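PDB 5NO8: Baccell_00875 from Bacteroides cellulosilyticus DSM 14838, which probably acts as a polysaccharide lyase that removes the L-rhamnose caps linked to glucuronic acid on complex arabinogalactan proteins. Local coordinates for residues A[264-269]-A[641-646]; A[260-265]-A[328-333]; A[577-582]-A[589-594]; A[620-625]-A[632-637]. One frame throughout, in Å; residues are numbered along the deposited sequence.

The four contacts trace a path from a beta-sheet domain into the helical part of the chain. Contacts 1 and 2 share Lys264 and Tyr265, lie about 11 Å apart between centres, and meet where Phe267 N comes 2.8 Å from Leu333 O, a probable hydrogen bond. Contact 1 passes into contact 4 along helix 632-644. Contact 3, about 5 Å from the chain's centre, meets contact 4 through a salt bridge of 2.9 Å between Glu589 OE2 and Arg637 NE and through a shared water. It also packs on contact 1 at Val641. Contacts 2 and 4 do not touch, their nearest atoms being about 8 Å apart. A bound glycerol, probably from crystallisation, lies beside Lys264.

Contact 1: A[264-269]-A[641-646]; sequences KYVFEK and VVRNNL
The Arg643 guanidinium has Lys264 CD over one face, 3.5 Å above the centre of the plane, and a water in its plane at the edge. This is a junction between domains: edge strand 266-268 of a mixed beta-sheet lies against helix 632-644. The Lys264 chain, bent at chi3 and chi4, lays CD on that face and carries NZ off to a salt bridge with Glu271, so aliphatic carbon, not the ammonium, covers the guanidinium. Lys264 NZ stays 4.9 Å from Arg643 NH1, and Glu271 probably eases the repulsion of like charges. Arg643 leaves its helix with CG anti to the backbone N (chi1 173°); that carbon meets Val266 CB at 3.7 Å before the chain bends at chi3. Val266 points toward the helix, its CG2 near Arg643 O and Asn644 OD1, while Leu646 CD1 grazes its CG1. The Val266 backbone N is buried without a partner in the model. Asn644 ND2 is hydrogen-bonded to Asn588 O, consistent with the amide being turned so that OD1 faces the strand. The water at the guanidinium edge ties both segments together: it accepts from Tyr265 N and from Arg643 NE, both at 2.9 Å, and donates to Asn644 OD1 at 2.7 Å.

Contact 2: A[260-265]-A[328-333]; sequences VSCNKY and THADCL
Cys262 SG and Cys332 SG meet at 3.7 Å, too far apart for a disulfide, and Cys262 SG rests 3.8 Å from Ala330 CB. On the Val260 side, CG1 covers the same Ala330 methyl, while CG2 reaches Thr328 CG2 tip to tip at 3.7 Å. Near Tyr265 the backbones close up: Leu333 N donates to Tyr265 O at 2.9 Å, in the carbonyl plane and fairly straight (155° at the hydrogen). The same oxygen receives a CA-H...O contact from Cys332 CA. The Tyr265 ring has Asp331 O at its edge, and Cys332 SG approaches obliquely, 4.2 Å from CD1. The tip is held as well: Cys262 N donates to Tyr265 OH at 3.0 Å, bridging the turn in the manner of a tyrosine corner. A phenylalanine here would lose that hydroxyl and probably loosen the turn that brings Cys262 over Ala330 and Cys332. One layer out, His329 NE2 donates in its ring plane to Asp331 OD2. The axes of 260-262 and 328-333 approach to 7.2 Å and run 23° from parallel, two strands of one curled sheet facing each other; strands 272-278 and 314-322 flank them, and Asn644 of helix 632-644 touches Tyr265, as do Tyr585 and Asn588.

Contact 3: A[577-582]-A[589-594]; sequences AFNGFQ and EVAIRH
Backbone hydrogen bonds close this contact, a hairpin-like loop of irregular structure between helix 562-576 and helix 596-600, whose two limbs run antiparallel. Ile592 N donates to Phe578 O at 2.9 Å and Glu589 N to Gly580 O at 2.9 Å, each donor standing well above the carbonyl plane. Glu589 adopts a left-handed backbone conformation (phi 59°, psi 33°) at the start of the returning limb. Gly580 sits where a side-chain carbon would run into Gln582 OE1.

Apolar and weakly polar contacts add to these. Ala591 CA points its hydrogen at Phe578 O. Phe578 CB and Ala591 CB touch at 4.1 Å. Ile592 CG1 lies 3.4 Å from Phe578 O, screening an acceptor that already takes the Ile592 N-H. The Phe578 ring itself meets the His164 ring and touches Gln542 and Val545 of helix 542-559. Asn579 lays its amide along the other limb, OD1 only 3.1 Å from Ala591 CA.

Polar and charged groups act at Glu589: its OE1 accepts from Asn640 ND2, and OE2 pairs with Arg637, so the carboxylate is probably kept ionised. Two waters complete the join. One accepts from Gly580 N and donates to Val590 O; the other accepts from Asn579 ND2 at 2.9 Å and donates to Glu589 OE2 at 2.6 Å.

Contact 4: A[620-625]-A[632-637]; sequences AVYYYY and SSYQKR
Tyr622 leaves its helix toward helix 632-644, and its CB lies 3.4 Å from Tyr634 O. CG stays beside the backbone N, and the two ring sides meet different partners. CD1 comes 3.6 Å from Tyr634 CD2, with CE1 near Tyr634 CE2, whereas CD2 rests 3.7 Å from Arg637 CB and CE2 approaches Arg637 NE. At the tip, OH is 2.7 Å from the water that bridges Asn579 and Glu589, which lies in the ring plane and takes a weak bond from Arg637 NH2. The rings of Tyr622 and Tyr634 form a T-shaped pair, planes at 74°, the edge of Tyr634 toward the face of Tyr622. Tyr625 in turn sets its edge to a face of Tyr634, centroids 4.6 Å apart, planes at 62°, Tyr625 CD2 standing over the rim. This aromatic cluster joins an antiparallel helical hairpin in the mainly helical part of the chain: 620-625 and 632-637, of consecutive helices 615-629 and 632-644, have axes 7.6 Å apart, directions 157° from each other. In place of Tyr622, an alanine would remove ring and hydroxyl and would probably leave Tyr634 and Arg637 less firmly placed. Arg637 NH2 forms a salt bridge with Glu576, to which Tyr634 OH bonds. Gln635 lies beside Tyr623, OE1 at the ring edge near CD1; NE2 bonds to Glu639 and Val690 O, and a second water donates to Gln635 OE1 and Tyr623 O.

Contact 1: A[264-269]-A[641-646]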
# COMPACT_ATOMS: atom_id res chain seq x y z
N LYS A 264 4.36 -8.92 -15.93
CA LYS A 264 4.88 -8.68 -14.59
C LYS A 264 5.22 -7.22 -14.51
O LYS A 264 5.25 -6.57 -15.54
CB LYS A 264 6.16 -9.44 -14.38
CG LYS A 264 6.04 -10.91 -14.54
CD LYS A 264 7.23 -11.59 -13.91
CE LYS A 264 8.40 -11.74 -14.83
NZ LYS A 264 8.96 -13.12 -14.56
N TYR A 265 5.49 -6.72 -13.32
CA TYR A 265 5.90 -5.32 -13.15
C TYR A 265 7.31 -5.14 -12.68
O TYR A 265 7.83 -4.02 -12.69
CB TYR A 265 4.89 -4.57 -12.25
CG TYR A 265 3.56 -4.57 -12.91
CD1 TYR A 265 3.24 -3.62 -13.89
CD2 TYR A 265 2.62 -5.57 -12.62
CE1 TYR A 265 2.03 -3.67 -14.57
CE2 TYR A 265 1.40 -5.61 -13.28
CZ TYR A 265 1.10 -4.65 -14.25
OH TYR A 265 -0.09 -4.70 -14.95
N VAL A 266 7.96 -6.23 -12.29
CA VAL A 266 9.38 -6.22 -11.98
C VAL A 266 10.01 -7.35 -12.79
O VAL A 266 9.53 -8.49 -12.76
CB VAL A 266 9.65 -6.42 -10.48
CG1 VAL A 266 11.14 -6.45 -10.21
CG2 VAL A 266 8.97 -5.33 -9.67
N PHE A 267 11.06 -7.01 -13.53
CA PHE A 267 11.75 -7.90 -14.45
C PHE A 267 13.21 -8.04 -14.08
O PHE A 267 13.81 -7.07 -13.63
CB PHE A 267 11.71 -7.31 -15.85
CG PHE A 267 10.34 -7.26 -16.41
CD1 PHE A 267 9.81 -8.38 -17.05
CD2 PHE A 267 9.53 -6.14 -16.20
CE1 PHE A 267 8.52 -8.37 -17.54
CE2 PHE A 267 8.24 -6.13 -16.72
CZ PHE A 267 7.74 -7.23 -17.40
N GLU A 268 13.79 -9.23 -14.26
CA GLU A 268 15.24 -9.39 -14.27
C GLU A 268 15.78 -9.04 -15.65
O GLU A 268 15.13 -9.25 -16.67
CB GLU A 268 15.64 -10.85 -13.96
CG GLU A 268 15.17 -11.32 -12.59
CD GLU A 268 15.70 -12.71 -12.29
OE1 GLU A 268 15.76 -13.53 -13.21
OE2 GLU A 268 16.07 -12.98 -11.13
N LYS A 269 16.99 -8.50 -15.66
CA LYS A 269 17.60 -8.09 -16.90
C LYS A 269 17.65 -9.30 -17.85
O LYS A 269 18.01 -10.40 -17.44
CB LYS A 269 18.98 -7.53 -16.62
CG LYS A 269 19.64 -6.90 -17.82
CD LYS A 269 20.94 -6.21 -17.42
CE LYS A 269 22.07 -7.21 -17.34
NZ LYS A 269 23.29 -6.46 -16.95
N VAL A 641 2.74 -10.16 -5.61
CA VAL A 641 2.80 -9.27 -4.45
C VAL A 641 4.24 -9.09 -3.93
O VAL A 641 4.73 -7.97 -3.75
CB VAL A 641 1.92 -9.76 -3.27
CG1 VAL A 641 2.14 -8.89 -2.04
CG2 VAL A 641 0.46 -9.76 -3.65
N VAL A 642 4.93 -10.20 -3.69
CA VAL A 642 6.26 -10.14 -3.10
C VAL A 642 7.29 -9.61 -4.10
O VAL A 642 8.21 -8.90 -3.70
CB VAL A 642 6.67 -11.46 -2.41
CG1 VAL A 642 5.63 -11.80 -1.32
CG2 VAL A 642 6.84 -12.63 -3.40
N ARG A 643 7.12 -9.92 -5.38
CA ARG A 643 7.98 -9.40 -6.45
C ARG A 643 7.94 -7.87 -6.50
O ARG A 643 8.98 -7.19 -6.62
CB ARG A 643 7.52 -10.00 -7.79
CG ARG A 643 8.19 -9.43 -8.98
CD ARG A 643 8.04 -10.38 -10.16
NE ARG A 643 6.64 -10.51 -10.52
CZ ARG A 643 5.93 -11.62 -10.61
NH1 ARG A 643 6.47 -12.82 -10.40
NH2 ARG A 643 4.66 -11.56 -10.99
N ASN A 644 6.75 -7.32 -6.32
CA ASN A 644 6.59 -5.87 -6.44
C ASN A 644 7.24 -5.12 -5.28
O ASN A 644 7.60 -3.95 -5.44
CB ASN A 644 5.12 -5.52 -6.64
CG ASN A 644 4.60 -5.96 -7.98
OD1 ASN A 644 5.37 -6.26 -8.89
ND2 ASN A 644 3.28 -6.05 -8.11
N ASN A 645 7.43 -5.79 -4.14
CA ASN A 645 8.13 -5.20 -3.05
C ASN A 645 9.65 -5.20 -3.21
O ASN A 645 10.37 -4.62 -2.42
CB ASN A 645 7.72 -5.83 -1.73
CG ASN A 645 6.42 -5.30 -1.20
OD1 ASN A 645 6.43 -4.54 -0.22
ND2 ASN A 645 5.31 -5.71 -1.79
N LEU A 646 10.16 -5.83 -4.26
CA LEU A 646 11.60 -5.79 -4.51
C LEU A 646 12.12 -4.41 -4.80
O LEU A 646 13.32 -4.19 -4.68
CB LEU A 646 12.01 -6.73 -5.64
CG LEU A 646 11.82 -8.21 -5.36
CD1 LEU A 646 12.08 -8.98 -6.64
CD2 LEU A 646 12.73 -8.68 -4.23
O HOH W 1 5.06 -8.09 -10.82

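Contact 2: A[260-265]-A[328-333]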
# COMPACT_ATOMS: atom_id res chain seq x y z
N VAL A 260 -4.48 -0.98 -19.32
CA VAL A 260 -3.12 -1.43 -19.58
C VAL A 260 -2.74 -2.45 -18.52
O VAL A 260 -3.05 -2.29 -17.35
CB VAL A 260 -2.16 -0.24 -19.58
CG1 VAL A 260 -0.72 -0.68 -19.78
CG2 VAL A 260 -2.54 0.69 -20.71
N SER A 261 -2.03 -3.49 -18.95
CA SER A 261 -1.49 -4.45 -18.02
C SER A 261 -0.20 -5.04 -18.60
O SER A 261 -0.03 -5.09 -19.82
CB SER A 261 -2.49 -5.57 -17.75
OG SER A 261 -2.96 -6.10 -18.98
N CYS A 262 0.65 -5.54 -17.71
CA CYS A 262 1.92 -6.17 -18.08
C CYS A 262 1.92 -7.59 -17.53
O CYS A 262 1.25 -7.89 -16.56
CB CYS A 262 3.10 -5.41 -17.49
SG CYS A 262 3.15 -3.66 -17.96
N ASN A 263 2.74 -8.45 -18.13
CA ASN A 263 2.85 -9.82 -17.63
C ASN A 263 3.42 -9.82 -16.21
O ASN A 263 3.01 -10.64 -15.38
CB ASN A 263 3.62 -10.73 -18.60
CG ASN A 263 5.04 -10.28 -18.83
OD1 ASN A 263 5.29 -9.12 -19.14
ND2 ASN A 263 5.99 -11.19 -18.63
N LYS A 264 4.36 -8.92 -15.93
CA LYS A 264 4.88 -8.68 -14.59
C LYS A 264 5.22 -7.22 -14.51
O LYS A 264 5.25 -6.57 -15.54
CB LYS A 264 6.16 -9.44 -14.38
CG LYS A 264 6.04 -10.91 -14.54
CD LYS A 264 7.23 -11.59 -13.91
CE LYS A 264 8.40 -11.74 -14.83
NZ LYS A 264 8.96 -13.12 -14.56
N TYR A 265 5.49 -6.72 -13.32
CA TYR A 265 5.90 -5.32 -13.15
C TYR A 265 7.31 -5.14 -12.68
O TYR A 265 7.83 -4.02 -12.69
CB TYR A 265 4.89 -4.57 -12.25
CG TYR A 265 3.56 -4.57 -12.91
CD1 TYR A 265 3.24 -3.62 -13.89
CD2 TYR A 265 2.62 -5.57 -12.62
CE1 TYR A 265 2.03 -3.67 -14.57
CE2 TYR A 265 1.40 -5.61 -13.28
CZ TYR A 265 1.10 -4.65 -14.25
OH TYR A 265 -0.09 -4.70 -14.95
N THR A 328 -1.67 7.00 -22.15
CA THR A 328 -1.65 6.37 -20.82
C THR A 328 -0.36 5.58 -20.71
O THR A 328 0.41 5.52 -21.67
CB THR A 328 -2.93 5.52 -20.57
OG1 THR A 328 -3.01 5.11 -19.20
CG2 THR A 328 -3.03 4.29 -21.45
N HIS A 329 -0.11 5.00 -19.54
CA HIS A 329 1.15 4.35 -19.28
C HIS A 329 1.08 3.17 -18.31
O HIS A 329 0.03 2.91 -17.69
CB HIS A 329 2.17 5.38 -18.77
CG HIS A 329 2.06 5.69 -17.31
ND1 HIS A 329 1.04 6.44 -16.78
CD2 HIS A 329 2.83 5.30 -16.26
CE1 HIS A 329 1.22 6.55 -15.47
NE2 HIS A 329 2.29 5.86 -15.13
N ALA A 330 2.20 2.47 -18.24
CA ALA A 330 2.50 1.48 -17.21
C ALA A 330 3.89 1.74 -16.64
O ALA A 330 4.78 2.19 -17.36
CB ALA A 330 2.44 0.08 -17.77
N ASP A 331 4.06 1.46 -15.34
CA ASP A 331 5.35 1.65 -14.65
C ASP A 331 5.93 0.28 -14.26
O ASP A 331 5.32 -0.45 -13.49
CB ASP A 331 5.17 2.47 -13.38
CG ASP A 331 4.70 3.89 -13.65
OD1 ASP A 331 5.33 4.57 -14.51
OD2 ASP A 331 3.72 4.33 -12.99
N CYS A 332 7.10 -0.04 -14.82
CA CYS A 332 7.81 -1.28 -14.56
C CYS A 332 9.21 -0.99 -14.04
O CYS A 332 9.74 0.12 -14.20
CB CYS A 332 7.93 -2.13 -15.83
SG CYS A 332 6.33 -2.59 -16.48
N LEU A 333 9.82 -2.00 -13.42
CA LEU A 333 11.17 -1.90 -12.89
C LEU A 333 11.98 -3.07 -13.42
O LEU A 333 11.49 -4.20 -13.44
CB LEU A 333 11.16 -1.96 -11.36
CG LEU A 333 12.48 -1.86 -10.63
CD1 LEU A 333 13.13 -0.50 -10.80
CD2 LEU A 333 12.29 -2.13 -9.12

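Contact 3: A[577-582]-A[589-594]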
# COMPACT_ATOMS: atom_id res chain seq x y z
N ALA A 577 -9.86 -6.37 -0.87
CA ALA A 577 -10.35 -5.01 -1.12
C ALA A 577 -9.29 -3.91 -0.88
O ALA A 577 -9.38 -2.81 -1.45
CB ALA A 577 -11.60 -4.74 -0.29
N PHE A 578 -8.28 -4.22 -0.07
CA PHE A 578 -7.18 -3.29 0.19
C PHE A 578 -6.27 -3.05 -1.02
O PHE A 578 -5.47 -2.11 -0.99
CB PHE A 578 -6.29 -3.81 1.32
CG PHE A 578 -6.89 -3.70 2.70
CD1 PHE A 578 -6.70 -2.55 3.45
CD2 PHE A 578 -7.58 -4.76 3.26
CE1 PHE A 578 -7.21 -2.46 4.74
CE2 PHE A 578 -8.09 -4.68 4.57
CZ PHE A 578 -7.93 -3.52 5.28
N ASN A 579 -6.37 -3.91 -2.03
CA ASN A 579 -5.39 -4.00 -3.11
C ASN A 579 -5.98 -3.58 -4.45
O ASN A 579 -7.06 -4.06 -4.86
CB ASN A 579 -4.91 -5.43 -3.31
CG ASN A 579 -4.06 -5.94 -2.18
OD1 ASN A 579 -3.95 -5.35 -1.12
ND2 ASN A 579 -3.46 -7.09 -2.41
N GLY A 580 -5.22 -2.77 -5.18
CA GLY A 580 -5.62 -2.38 -6.51
C GLY A 580 -5.00 -3.26 -7.59
O GLY A 580 -4.23 -4.20 -7.28
N PHE A 581 -5.34 -2.97 -8.84
CA PHE A 581 -4.79 -3.69 -10.00
C PHE A 581 -4.11 -2.73 -10.97
O PHE A 581 -3.93 -3.06 -12.16
CB PHE A 581 -5.85 -4.55 -10.70
CG PHE A 581 -7.06 -3.77 -11.14
CD1 PHE A 581 -7.08 -3.11 -12.36
CD2 PHE A 581 -8.18 -3.70 -10.32
CE1 PHE A 581 -8.21 -2.38 -12.76
CE2 PHE A 581 -9.29 -2.96 -10.71
CZ PHE A 581 -9.29 -2.30 -11.91
N GLN A 582 -3.68 -1.57 -10.47
CA GLN A 582 -3.06 -0.56 -11.32
C GLN A 582 -1.79 -1.12 -11.98
O GLN A 582 -1.05 -1.92 -11.35
CB GLN A 582 -2.66 0.68 -10.53
CG GLN A 582 -3.78 1.41 -9.81
CD GLN A 582 -3.97 0.95 -8.40
OE1 GLN A 582 -3.83 -0.26 -8.11
NE2 GLN A 582 -4.27 1.88 -7.50
N GLU A 589 -1.54 -5.18 -6.83
CA GLU A 589 -1.75 -6.08 -5.70
C GLU A 589 -0.97 -5.67 -4.44
O GLU A 589 -0.56 -6.50 -3.65
CB GLU A 589 -1.48 -7.54 -6.08
CG GLU A 589 -2.32 -8.03 -7.24
CD GLU A 589 -2.48 -9.56 -7.20
OE1 GLU A 589 -1.62 -10.22 -7.82
OE2 GLU A 589 -3.44 -10.06 -6.53
N VAL A 590 -0.81 -4.37 -4.24
CA VAL A 590 -0.12 -3.82 -3.10
C VAL A 590 -1.12 -3.09 -2.22
O VAL A 590 -1.70 -2.06 -2.59
CB VAL A 590 0.98 -2.84 -3.54
CG1 VAL A 590 1.67 -2.20 -2.35
CG2 VAL A 590 2.02 -3.56 -4.43
N ALA A 591 -1.26 -3.56 -0.99
CA ALA A 591 -2.25 -2.99 -0.09
C ALA A 591 -2.05 -1.50 0.20
O ALA A 591 -0.92 -1.03 0.44
CB ALA A 591 -2.24 -3.75 1.20
N ILE A 592 -3.18 -0.79 0.27
CA ILE A 592 -3.18 0.56 0.73
C ILE A 592 -2.66 0.60 2.16
O ILE A 592 -3.20 -0.07 3.04
CB ILE A 592 -4.58 1.19 0.71
CG1 ILE A 592 -5.12 1.30 -0.72
CG2 ILE A 592 -4.54 2.57 1.38
CD1 ILE A 592 -6.62 1.52 -0.77
N ARG A 593 -1.58 1.34 2.35
CA ARG A 593 -1.00 1.66 3.64
C ARG A 593 -0.49 3.09 3.51
O ARG A 593 -0.06 3.51 2.42
CB ARG A 593 0.14 0.70 4.00
CG ARG A 593 -0.28 -0.77 3.97
CD ARG A 593 0.82 -1.76 4.39
NE ARG A 593 1.39 -1.39 5.68
CZ ARG A 593 0.82 -1.63 6.86
NH1 ARG A 593 -0.29 -2.34 6.96
NH2 ARG A 593 1.38 -1.17 7.96
N HIS A 594 -0.57 3.88 4.56
CA HIS A 594 -0.35 5.33 4.43
C HIS A 594 0.13 6.05 5.69
O HIS A 594 -0.03 7.27 5.82
CB HIS A 594 -1.59 6.00 3.83
CG HIS A 594 -2.84 5.82 4.63
ND1 HIS A 594 -3.01 6.35 5.90
CD2 HIS A 594 -3.99 5.17 4.34
CE1 HIS A 594 -4.21 6.03 6.34
NE2 HIS A 594 -4.84 5.34 5.40
O HOH W 2 -4.52 -8.57 -4.66
O HOH W 3 -2.94 -1.03 -4.69

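Contact 4: A[620-625]-A[632-637]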
# COMPACT_ATOMS: atom_id res chain seq x y z
N ALA A 620 1.80 -13.61 1.64
CA ALA A 620 1.84 -14.80 2.49
C ALA A 620 0.48 -15.48 2.57
O ALA A 620 0.37 -16.70 2.41
CB ALA A 620 2.34 -14.48 3.86
N VAL A 621 -0.57 -14.68 2.77
CA VAL A 621 -1.93 -15.18 2.80
C VAL A 621 -2.30 -15.91 1.53
O VAL A 621 -2.91 -16.99 1.58
CB VAL A 621 -2.95 -14.05 3.07
CG1 VAL A 621 -4.39 -14.53 2.81
CG2 VAL A 621 -2.79 -13.53 4.48
N TYR A 622 -1.99 -15.31 0.37
CA TYR A 622 -2.31 -15.91 -0.91
C TYR A 622 -1.56 -17.22 -1.10
O TYR A 622 -2.13 -18.17 -1.63
CB TYR A 622 -1.96 -14.97 -2.07
CG TYR A 622 -2.80 -13.73 -2.21
CD1 TYR A 622 -4.00 -13.56 -1.50
CD2 TYR A 622 -2.40 -12.71 -3.08
CE1 TYR A 622 -4.77 -12.43 -1.66
CE2 TYR A 622 -3.18 -11.57 -3.23
CZ TYR A 622 -4.36 -11.45 -2.54
OH TYR A 622 -5.12 -10.31 -2.66
N TYR A 623 -0.30 -17.26 -0.66
CA TYR A 623 0.52 -18.49 -0.66
C TYR A 623 -0.13 -19.60 0.19
O TYR A 623 -0.33 -20.73 -0.29
CB TYR A 623 1.93 -18.14 -0.17
CG TYR A 623 2.76 -19.30 0.34
CD1 TYR A 623 3.45 -20.14 -0.54
CD2 TYR A 623 2.89 -19.52 1.70
CE1 TYR A 623 4.22 -21.19 -0.05
CE2 TYR A 623 3.64 -20.56 2.20
CZ TYR A 623 4.29 -21.39 1.32
OH TYR A 623 5.03 -22.42 1.85
N TYR A 624 -0.52 -19.26 1.41
CA TYR A 624 -1.18 -20.25 2.27
C TYR A 624 -2.54 -20.66 1.72
O TYR A 624 -2.92 -21.83 1.79
CB TYR A 624 -1.34 -19.76 3.70
CG TYR A 624 -0.08 -19.61 4.50
CD1 TYR A 624 0.77 -20.69 4.71
CD2 TYR A 624 0.27 -18.40 5.08
CE1 TYR A 624 1.92 -20.57 5.44
CE2 TYR A 624 1.41 -18.27 5.82
CZ TYR A 624 2.25 -19.37 5.99
OH TYR A 624 3.38 -19.24 6.73
N TYR A 625 -3.30 -19.70 1.17
CA TYR A 625 -4.61 -20.00 0.62
C TYR A 625 -4.49 -20.99 -0.55
O TYR A 625 -5.34 -21.89 -0.69
CB TYR A 625 -5.31 -18.70 0.20
CG TYR A 625 -6.67 -18.92 -0.37
CD1 TYR A 625 -7.77 -19.06 0.45
CD2 TYR A 625 -6.86 -19.02 -1.74
CE1 TYR A 625 -9.04 -19.27 -0.08
CE2 TYR A 625 -8.12 -19.24 -2.28
CZ TYR A 625 -9.21 -19.35 -1.44
OH TYR A 625 -10.46 -19.57 -1.99
N SER A 632 -4.07 -22.56 -7.70
CA SER A 632 -2.74 -22.06 -8.02
C SER A 632 -2.71 -20.62 -8.56
O SER A 632 -1.64 -20.01 -8.60
CB SER A 632 -2.04 -23.00 -8.99
OG SER A 632 -2.68 -22.95 -10.24
N SER A 633 -3.88 -20.08 -8.96
CA SER A 633 -3.97 -18.67 -9.34
C SER A 633 -3.52 -17.80 -8.15
O SER A 633 -2.93 -16.75 -8.35
CB SER A 633 -5.36 -18.27 -9.87
OG SER A 633 -6.36 -18.18 -8.84
N TYR A 634 -3.81 -18.24 -6.93
CA TYR A 634 -3.35 -17.54 -5.74
C TYR A 634 -1.87 -17.60 -5.50
O TYR A 634 -1.31 -16.62 -4.99
CB TYR A 634 -4.16 -17.94 -4.50
CG TYR A 634 -5.45 -17.17 -4.45
CD1 TYR A 634 -6.60 -17.64 -5.11
CD2 TYR A 634 -5.52 -15.95 -3.80
CE1 TYR A 634 -7.79 -16.91 -5.09
CE2 TYR A 634 -6.71 -15.22 -3.77
CZ TYR A 634 -7.84 -15.71 -4.42
OH TYR A 634 -8.99 -14.98 -4.37
N GLN A 635 -1.21 -18.70 -5.88
CA GLN A 635 0.24 -18.74 -5.82
C GLN A 635 0.87 -17.73 -6.79
O GLN A 635 1.86 -17.09 -6.44
CB GLN A 635 0.79 -20.16 -6.04
CG GLN A 635 2.31 -20.29 -6.07
CD GLN A 635 3.00 -19.80 -4.82
OE1 GLN A 635 2.41 -19.77 -3.73
NE2 GLN A 635 4.26 -19.41 -4.96
N LYS A 636 0.31 -17.60 -7.99
CA LYS A 636 0.82 -16.61 -8.96
C LYS A 636 0.61 -15.20 -8.41
O LYS A 636 1.47 -14.32 -8.57
CB LYS A 636 0.14 -16.76 -10.30
CG LYS A 636 0.39 -18.10 -10.96
CD LYS A 636 1.85 -18.31 -11.26
CE LYS A 636 2.00 -19.38 -12.33
NZ LYS A 636 3.45 -19.71 -12.51
N ARG A 637 -0.53 -14.98 -7.76
CA ARG A 637 -0.78 -13.69 -7.11
C ARG A 637 0.16 -13.40 -5.96
O ARG A 637 0.71 -12.30 -5.85
CB ARG A 637 -2.24 -13.58 -6.72
CG ARG A 637 -3.12 -13.49 -7.95
CD ARG A 637 -4.58 -13.59 -7.59
NE ARG A 637 -5.01 -12.43 -6.81
CZ ARG A 637 -6.24 -12.24 -6.36
NH1 ARG A 637 -7.20 -13.15 -6.60
NH2 ARG A 637 -6.51 -11.15 -5.67
O HOH W 2 -4.52 -8.57 -4.66
O HOH W 4 1.31 -21.81 -2.39